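Local coordinates for coiled-coil quantitatively-enriched protein 1 (Schizosaccharomyces pombe, PDB 7CUJ) that links telomeres to the meiotic centrosome, supports telomere clustering in meiotic prophase, and is required for telomere length regulation and chromosome segregation, at residues L139-W149 with I162-A173. Numbering follows the deposited sequence.
Sequences LKSQNIDAELW and IWICVSKKAPSA
Trp149 turns an edge of its indole onto the face of Trp163: the six-membered rings stand at 88°, and Trp149 CE3 lies over the Trp163 ring, 4.0 Å from Trp163 CD2. With CG anti to the backbone N (chi1 173°), the Trp149 ring extends past the strand end toward residues 169-173. There Trp149 NE1 donates to Ser172 OG at 2.8 Å, nearly straight (168°) and in the indole plane. Ser172 OG in turn donates to Lys169 O (2.7 Å), which fixes the hydroxyl's rotation. Ala173 CB covers one face of the five-membered ring as a CH-pi contact, while Cys165 SG approaches obliquely, 3.4 Å from Trp149 CD1.

Strands 146-148 and 162-166 pair in parallel; backbone hydrogen bonds from Ile164 N to Glu147 O (2.8 Å) and Trp149 N to Ile164 O (2.9 Å) fix the register. On the sheet face opposite Glu147 and Trp163, Ala146 CB meets Ile162 CG2 at 3.4 Å, and Leu139 CD1, from helix 129-141, touches Ile162 and Ile164. Phe123 stacks on Trp163 and meets Trp149 edge-to-face. The contact thus attaches strand 146-148, outermost in this chain's parallel sheet, within an alpha/beta part of the longer protein; the Trp149 indole following it is oriented by one directional bond and otherwise held by apolar and aromatic surfaces.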
ATOM      1  N   LEU A 139      14.640  -1.667 -37.828  1.00 68.57           N
ATOM      2  CA  LEU A 139      13.953  -1.862 -39.097  1.00 69.17           C
ATOM      3  C   LEU A 139      14.954  -1.776 -40.248  1.00 73.83           C
ATOM      4  O   LEU A 139      14.856  -2.540 -41.207  1.00 76.57           O
ATOM      5  CB  LEU A 139      12.832  -0.828 -39.258  1.00 64.36           C
ATOM      6  CG  LEU A 139      11.590  -1.042 -38.391  1.00 60.81           C
ATOM      7  CD1 LEU A 139      10.608   0.106 -38.570  1.00 58.05           C
ATOM      8  CD2 LEU A 139      10.918  -2.371 -38.702  1.00 59.30           C
ATOM      9  N   LYS A 140      15.910  -0.843 -40.139  1.00 75.81           N
ATOM     10  CA  LYS A 140      16.995  -0.705 -41.099  1.00 78.63           C
ATOM     11  C   LYS A 140      17.768  -2.020 -41.173  1.00 81.76           C
ATOM     12  O   LYS A 140      18.103  -2.485 -42.260  1.00 86.31           O
ATOM     13  CB  LYS A 140      17.939   0.429 -40.687  1.00 77.77           C
ATOM     14  CG  LYS A 140      17.411   1.843 -40.885  1.00 76.00           C
ATOM     15  CD  LYS A 140      18.338   2.894 -40.311  1.00 79.19           C
ATOM     16  CE  LYS A 140      17.805   4.304 -40.448  1.00 79.71           C
ATOM     17  NZ  LYS A 140      18.753   5.314 -39.923  1.00 85.57           N
ATOM     18  N   SER A 141      18.018  -2.606 -39.996  1.00 82.99           N
ATOM     19  CA  SER A 141      18.751  -3.851 -39.822  1.00 84.44           C
ATOM     20  C   SER A 141      18.125  -4.990 -40.627  1.00 83.22           C
ATOM     21  O   SER A 141      18.824  -5.927 -41.006  1.00 85.04           O
ATOM     22  CB  SER A 141      18.848  -4.197 -38.354  1.00 84.26           C
ATOM     23  OG  SER A 141      18.757  -5.598 -38.143  1.00 86.06           O
ATOM     24  N   GLN A 142      16.809  -4.908 -40.867  1.00 82.21           N
ATOM     25  CA  GLN A 142      16.073  -5.960 -41.554  1.00 83.71           C
ATOM     26  C   GLN A 142      15.760  -5.541 -42.991  1.00 83.39           C
ATOM     27  O   GLN A 142      14.877  -6.119 -43.625  1.00 82.10           O
ATOM     28  CB  GLN A 142      14.779  -6.309 -40.808  1.00 82.40           C
ATOM     29  CG  GLN A 142      14.956  -6.650 -39.332  1.00 83.14           C
ATOM     30  CD  GLN A 142      15.542  -8.019 -39.085  1.00 87.26           C
ATOM     31  OE1 GLN A 142      14.825  -9.006 -38.935  1.00 88.10           O
ATOM     32  NE2 GLN A 142      16.863  -8.087 -39.035  1.00 89.64           N
ATOM     33  N   ASN A 143      16.494  -4.537 -43.494  1.00 86.15           N
ATOM     34  CA  ASN A 143      16.361  -4.022 -44.853  1.00 87.62           C
ATOM     35  C   ASN A 143      14.984  -3.396 -45.069  1.00 82.75           C
ATOM     36  O   ASN A 143      14.297  -3.726 -46.036  1.00 82.09           O
ATOM     37  CB  ASN A 143      16.666  -5.080 -45.922  1.00 91.87           C
ATOM     38  CG  ASN A 143      18.097  -5.570 -45.911  1.00 97.39           C
ATOM     39  OD1 ASN A 143      19.021  -4.811 -45.628  1.00101.02           O
ATOM     40  ND2 ASN A 143      18.291  -6.840 -46.228  1.00100.37           N
ATOM     41  N   ILE A 144      14.591  -2.490 -44.165  1.00 77.90           N
ATOM     42  CA  ILE A 144      13.378  -1.701 -44.328  1.00 72.31           C
ATOM     43  C   ILE A 144      13.768  -0.224 -44.305  1.00 71.56           C
ATOM     44  O   ILE A 144      14.465   0.221 -43.395  1.00 69.07           O
ATOM     45  CB  ILE A 144      12.322  -2.048 -43.253  1.00 68.13           C
ATOM     46  CG1 ILE A 144      11.982  -3.542 -43.240  1.00 66.54           C
ATOM     47  CG2 ILE A 144      11.072  -1.191 -43.417  1.00 66.12           C
ATOM     48  CD1 ILE A 144      11.342  -4.028 -41.958  1.00 61.86           C
ATOM     49  N   ASP A 145      13.312   0.519 -45.321  1.00 72.53           N
ATOM     50  CA  ASP A 145      13.665   1.919 -45.498  1.00 72.50           C
ATOM     51  C   ASP A 145      12.906   2.774 -44.483  1.00 70.65           C
ATOM     52  O   ASP A 145      11.883   3.377 -44.805  1.00 69.54           O
ATOM     53  CB  ASP A 145      13.469   2.360 -46.954  1.00 73.73           C
ATOM     54  CG  ASP A 145      13.824   3.815 -47.223  1.00 75.48           C
ATOM     55  OD1 ASP A 145      14.641   4.375 -46.465  1.00 75.84           O
ATOM     56  OD2 ASP A 145      13.278   4.378 -48.188  1.00 76.80           O
ATOM     57  N   ALA A 146      13.436   2.824 -43.255  1.00 69.40           N
ATOM     58  CA  ALA A 146      12.827   3.550 -42.150  1.00 66.05           C
ATOM     59  C   ALA A 146      13.790   4.621 -41.645  1.00 66.58           C
ATOM     60  O   ALA A 146      15.001   4.420 -41.693  1.00 67.73           O
ATOM     61  CB  ALA A 146      12.478   2.578 -41.052  1.00 62.54           C
ATOM     62  N   GLU A 147      13.248   5.747 -41.154  1.00 65.99           N
ATOM     63  CA  GLU A 147      14.074   6.812 -40.599  1.00 70.74           C
ATOM     64  C   GLU A 147      13.244   7.752 -39.719  1.00 65.53           C
ATOM     65  O   GLU A 147      12.028   7.832 -39.861  1.00 63.81           O
ATOM     66  CB  GLU A 147      14.818   7.549 -41.718  1.00 77.05           C
ATOM     67  CG  GLU A 147      16.316   7.655 -41.474  1.00 83.13           C
ATOM     68  CD  GLU A 147      17.193   7.579 -42.713  1.00 86.16           C
ATOM     69  OE1 GLU A 147      16.733   7.027 -43.733  1.00 89.65           O
ATOM     70  OE2 GLU A 147      18.340   8.067 -42.654  1.00 90.38           O
ATOM     71  N   LEU A 148      13.927   8.469 -38.813  1.00 66.03           N
ATOM     72  CA  LEU A 148      13.300   9.345 -37.830  1.00 64.44           C
ATOM     73  C   LEU A 148      12.795  10.626 -38.494  1.00 67.64           C
ATOM     74  O   LEU A 148      13.433  11.150 -39.406  1.00 70.75           O
ATOM     75  CB  LEU A 148      14.313   9.686 -36.729  1.00 62.11           C
ATOM     76  CG  LEU A 148      14.668   8.570 -35.746  1.00 60.16           C
ATOM     77  CD1 LEU A 148      15.925   8.920 -34.961  1.00 58.67           C
ATOM     78  CD2 LEU A 148      13.514   8.289 -34.791  1.00 57.12           C
ATOM     79  N   TRP A 149      11.656  11.132 -37.998  1.00 64.71           N
ATOM     80  CA  TRP A 149      11.105  12.418 -38.402  1.00 68.47           C
ATOM     81  C   TRP A 149      11.831  13.555 -37.683  1.00 70.62           C
ATOM     82  O   TRP A 149      12.380  13.361 -36.599  1.00 69.49           O
ATOM     83  CB  TRP A 149       9.593  12.467 -38.134  1.00 67.14           C
ATOM     84  CG  TRP A 149       8.967  13.810 -38.370  1.00 70.36           C
ATOM     85  CD1 TRP A 149       8.610  14.732 -37.428  1.00 71.45           C
ATOM     86  CD2 TRP A 149       8.634  14.393 -39.643  1.00 71.97           C
ATOM     87  NE1 TRP A 149       8.074  15.842 -38.025  1.00 74.50           N
ATOM     88  CE2 TRP A 149       8.076  15.664 -39.383  1.00 74.44           C
ATOM     89  CE3 TRP A 149       8.751  13.967 -40.972  1.00 71.90           C
ATOM     90  CZ2 TRP A 149       7.638  16.508 -40.403  1.00 76.26           C
ATOM     91  CZ3 TRP A 149       8.320  14.802 -41.980  1.00 74.42           C
ATOM     92  CH2 TRP A 149       7.770  16.054 -41.697  1.00 76.87           C
ATOM     93  N   ILE A 162       8.904   4.115 -44.313  1.00 57.37           N
ATOM     94  CA  ILE A 162       8.231   4.457 -43.063  1.00 55.24           C
ATOM     95  C   ILE A 162       9.022   5.524 -42.299  1.00 55.56           C
ATOM     96  O   ILE A 162      10.206   5.347 -42.022  1.00 54.83           O
ATOM     97  CB  ILE A 162       7.937   3.202 -42.202  1.00 53.16           C
ATOM     98  CG1 ILE A 162       7.251   3.555 -40.879  1.00 51.07           C
ATOM     99  CG2 ILE A 162       9.184   2.357 -41.982  1.00 53.52           C
ATOM    100  CD1 ILE A 162       6.505   2.402 -40.234  1.00 47.92           C
ATOM    101  N   TRP A 163       8.349   6.638 -41.970  1.00 56.14           N
ATOM    102  CA  TRP A 163       8.835   7.616 -41.006  1.00 56.32           C
ATOM    103  C   TRP A 163       8.540   7.120 -39.591  1.00 53.64           C
ATOM    104  O   TRP A 163       7.446   6.616 -39.332  1.00 52.23           O
ATOM    105  CB  TRP A 163       8.168   8.982 -41.228  1.00 59.56           C
ATOM    106  CG  TRP A 163       8.636   9.775 -42.412  1.00 66.23           C
ATOM    107  CD1 TRP A 163       7.927  10.027 -43.552  1.00 67.86           C
ATOM    108  CD2 TRP A 163       9.893  10.464 -42.565  1.00 70.34           C
ATOM    109  NE1 TRP A 163       8.656  10.807 -44.407  1.00 71.98           N
ATOM    110  CE2 TRP A 163       9.866  11.091 -43.832  1.00 73.34           C
ATOM    111  CE3 TRP A 163      11.038  10.604 -41.771  1.00 71.79           C
ATOM    112  CZ2 TRP A 163      10.937  11.841 -44.316  1.00 76.61           C
ATOM    113  CZ3 TRP A 163      12.096  11.347 -42.251  1.00 75.72           C
ATOM    114  CH2 TRP A 163      12.046  11.957 -43.507  1.00 78.75           C
ATOM    115  N   ILE A 164       9.514   7.274 -38.681  1.00 51.90           N
ATOM    116  CA  ILE A 164       9.317   7.024 -37.258  1.00 49.21           C
ATOM    117  C   ILE A 164       9.322   8.365 -36.530  1.00 49.72           C
ATOM    118  O   ILE A 164      10.357   9.025 -36.457  1.00 50.56           O
ATOM    119  CB  ILE A 164      10.392   6.075 -36.682  1.00 48.57           C
ATOM    120  CG1 ILE A 164      10.503   4.759 -37.458  1.00 46.81           C
ATOM    121  CG2 ILE A 164      10.178   5.842 -35.191  1.00 46.87           C
ATOM    122  CD1 ILE A 164       9.224   3.953 -37.521  1.00 44.97           C
ATOM    123  N   CYS A 165       8.166   8.741 -35.969  1.00 48.73           N
ATOM    124  CA  CYS A 165       7.991  10.059 -35.380  1.00 51.98           C
ATOM    125  C   CYS A 165       7.761   9.953 -33.874  1.00 51.19           C
ATOM    126  O   CYS A 165       6.918   9.186 -33.412  1.00 49.87           O
ATOM    127  CB  CYS A 165       6.825  10.794 -36.029  1.00 53.76           C
ATOM    128  SG  CYS A 165       6.767  12.558 -35.616  1.00 57.19           S
ATOM    129  N   VAL A 166       8.529  10.743 -33.117  1.00 52.43           N
ATOM    130  CA  VAL A 166       8.326  10.909 -31.688  1.00 51.57           C
ATOM    131  C   VAL A 166       7.135  11.843 -31.496  1.00 53.76           C
ATOM    132  O   VAL A 166       7.079  12.905 -32.111  1.00 55.44           O
ATOM    133  CB  VAL A 166       9.606  11.439 -31.009  1.00 53.38           C
ATOM    134  CG1 VAL A 166       9.337  12.016 -29.629  1.00 54.02           C
ATOM    135  CG2 VAL A 166      10.686  10.372 -30.938  1.00 51.35           C
ATOM    136  N   SER A 167       6.192  11.435 -30.637  1.00 53.61           N
ATOM    137  CA  SER A 167       4.905  12.103 -30.497  1.00 56.85           C
ATOM    138  C   SER A 167       5.073  13.555 -30.051  1.00 62.56           C
ATOM    139  O   SER A 167       4.189  14.377 -30.280  1.00 65.05           O
ATOM    140  CB  SER A 167       3.979  11.333 -29.585  1.00 54.44           C
ATOM    141  OG  SER A 167       4.422  11.393 -28.238  1.00 54.00           O
ATOM    142  N   LYS A 168       6.217  13.857 -29.424  1.00 65.76           N
ATOM    143  CA  LYS A 168       6.561  15.206 -29.002  1.00 71.90           C
ATOM    144  C   LYS A 168       6.717  16.114 -30.223  1.00 76.26           C
ATOM    145  O   LYS A 168       6.374  17.294 -30.163  1.00 79.27           O
ATOM    146  CB  LYS A 168       7.838  15.188 -28.156  1.00 73.32           C
ATOM    147  CG  LYS A 168       8.289  16.538 -27.611  1.00 77.93           C
ATOM    148  CD  LYS A 168       9.600  16.484 -26.855  1.00 79.82           C
ATOM    149  CE  LYS A 168      10.178  17.858 -26.591  1.00 83.83           C
ATOM    150  NZ  LYS A 168      11.351  17.794 -25.687  1.00 84.03           N
ATOM    151  N   LYS A 169       7.225  15.548 -31.325  1.00 76.88           N
ATOM    152  CA  LYS A 169       7.548  16.306 -32.525  1.00 80.82           C
ATOM    153  C   LYS A 169       6.392  16.258 -33.527  1.00 82.89           C
ATOM    154  O   LYS A 169       6.597  16.476 -34.721  1.00 85.93           O
ATOM    155  CB  LYS A 169       8.848  15.785 -33.149  1.00 78.26           C
ATOM    156  CG  LYS A 169      10.112  16.059 -32.344  1.00 78.68           C
ATOM    157  CD  LYS A 169      11.357  16.156 -33.198  1.00 81.74           C
ATOM    158  CE  LYS A 169      12.535  16.740 -32.448  1.00 83.96           C
ATOM    159  NZ  LYS A 169      13.654  17.079 -33.360  1.00 87.02           N
ATOM    160  N   ALA A 170       5.177  16.003 -33.025  1.00 83.83           N
ATOM    161  CA  ALA A 170       3.982  15.916 -33.853  1.00 85.71           C
ATOM    162  C   ALA A 170       3.619  17.274 -34.456  1.00 90.17           C
ATOM    163  O   ALA A 170       3.201  17.324 -35.613  1.00 88.91           O
ATOM    164  CB  ALA A 170       2.835  15.332 -33.063  1.00 83.74           C
ATOM    165  N   PRO A 171       3.742  18.407 -33.716  1.00 93.49           N
ATOM    166  CA  PRO A 171       3.400  19.730 -34.250  1.00 98.58           C
ATOM    167  C   PRO A 171       3.937  20.068 -35.641  1.00102.17           C
ATOM    168  O   PRO A 171       3.373  20.917 -36.328  1.00106.92           O
ATOM    169  CB  PRO A 171       3.948  20.722 -33.208  1.00 99.34           C
ATOM    170  CG  PRO A 171       4.774  19.881 -32.253  1.00 96.67           C
ATOM    171  CD  PRO A 171       4.174  18.493 -32.313  1.00 92.47           C
ATOM    172  N   SER A 172       5.019  19.393 -36.049  1.00100.51           N
ATOM    173  CA  SER A 172       5.639  19.629 -37.344  1.00100.69           C
ATOM    174  C   SER A 172       5.006  18.754 -38.427  1.00101.60           C
ATOM    175  O   SER A 172       4.827  19.206 -39.557  1.00105.80           O
ATOM    176  CB  SER A 172       7.134  19.442 -37.281  1.00 99.13           C
ATOM    177  OG  SER A 172       7.468  18.224 -36.638  1.00 93.53           O
ATOM    178  N   ALA A 173       4.668  17.509 -38.069  1.00 95.23           N
ATOM    179  CA  ALA A 173       4.228  16.499 -39.022  1.00 94.59           C
ATOM    180  C   ALA A 173       2.825  16.796 -39.554  1.00 97.10           C
ATOM    181  O   ALA A 173       2.491  16.377 -40.662  1.00 96.44           O
ATOM    182  CB  ALA A 173       4.304  15.130 -38.389  1.00 88.54           C
TER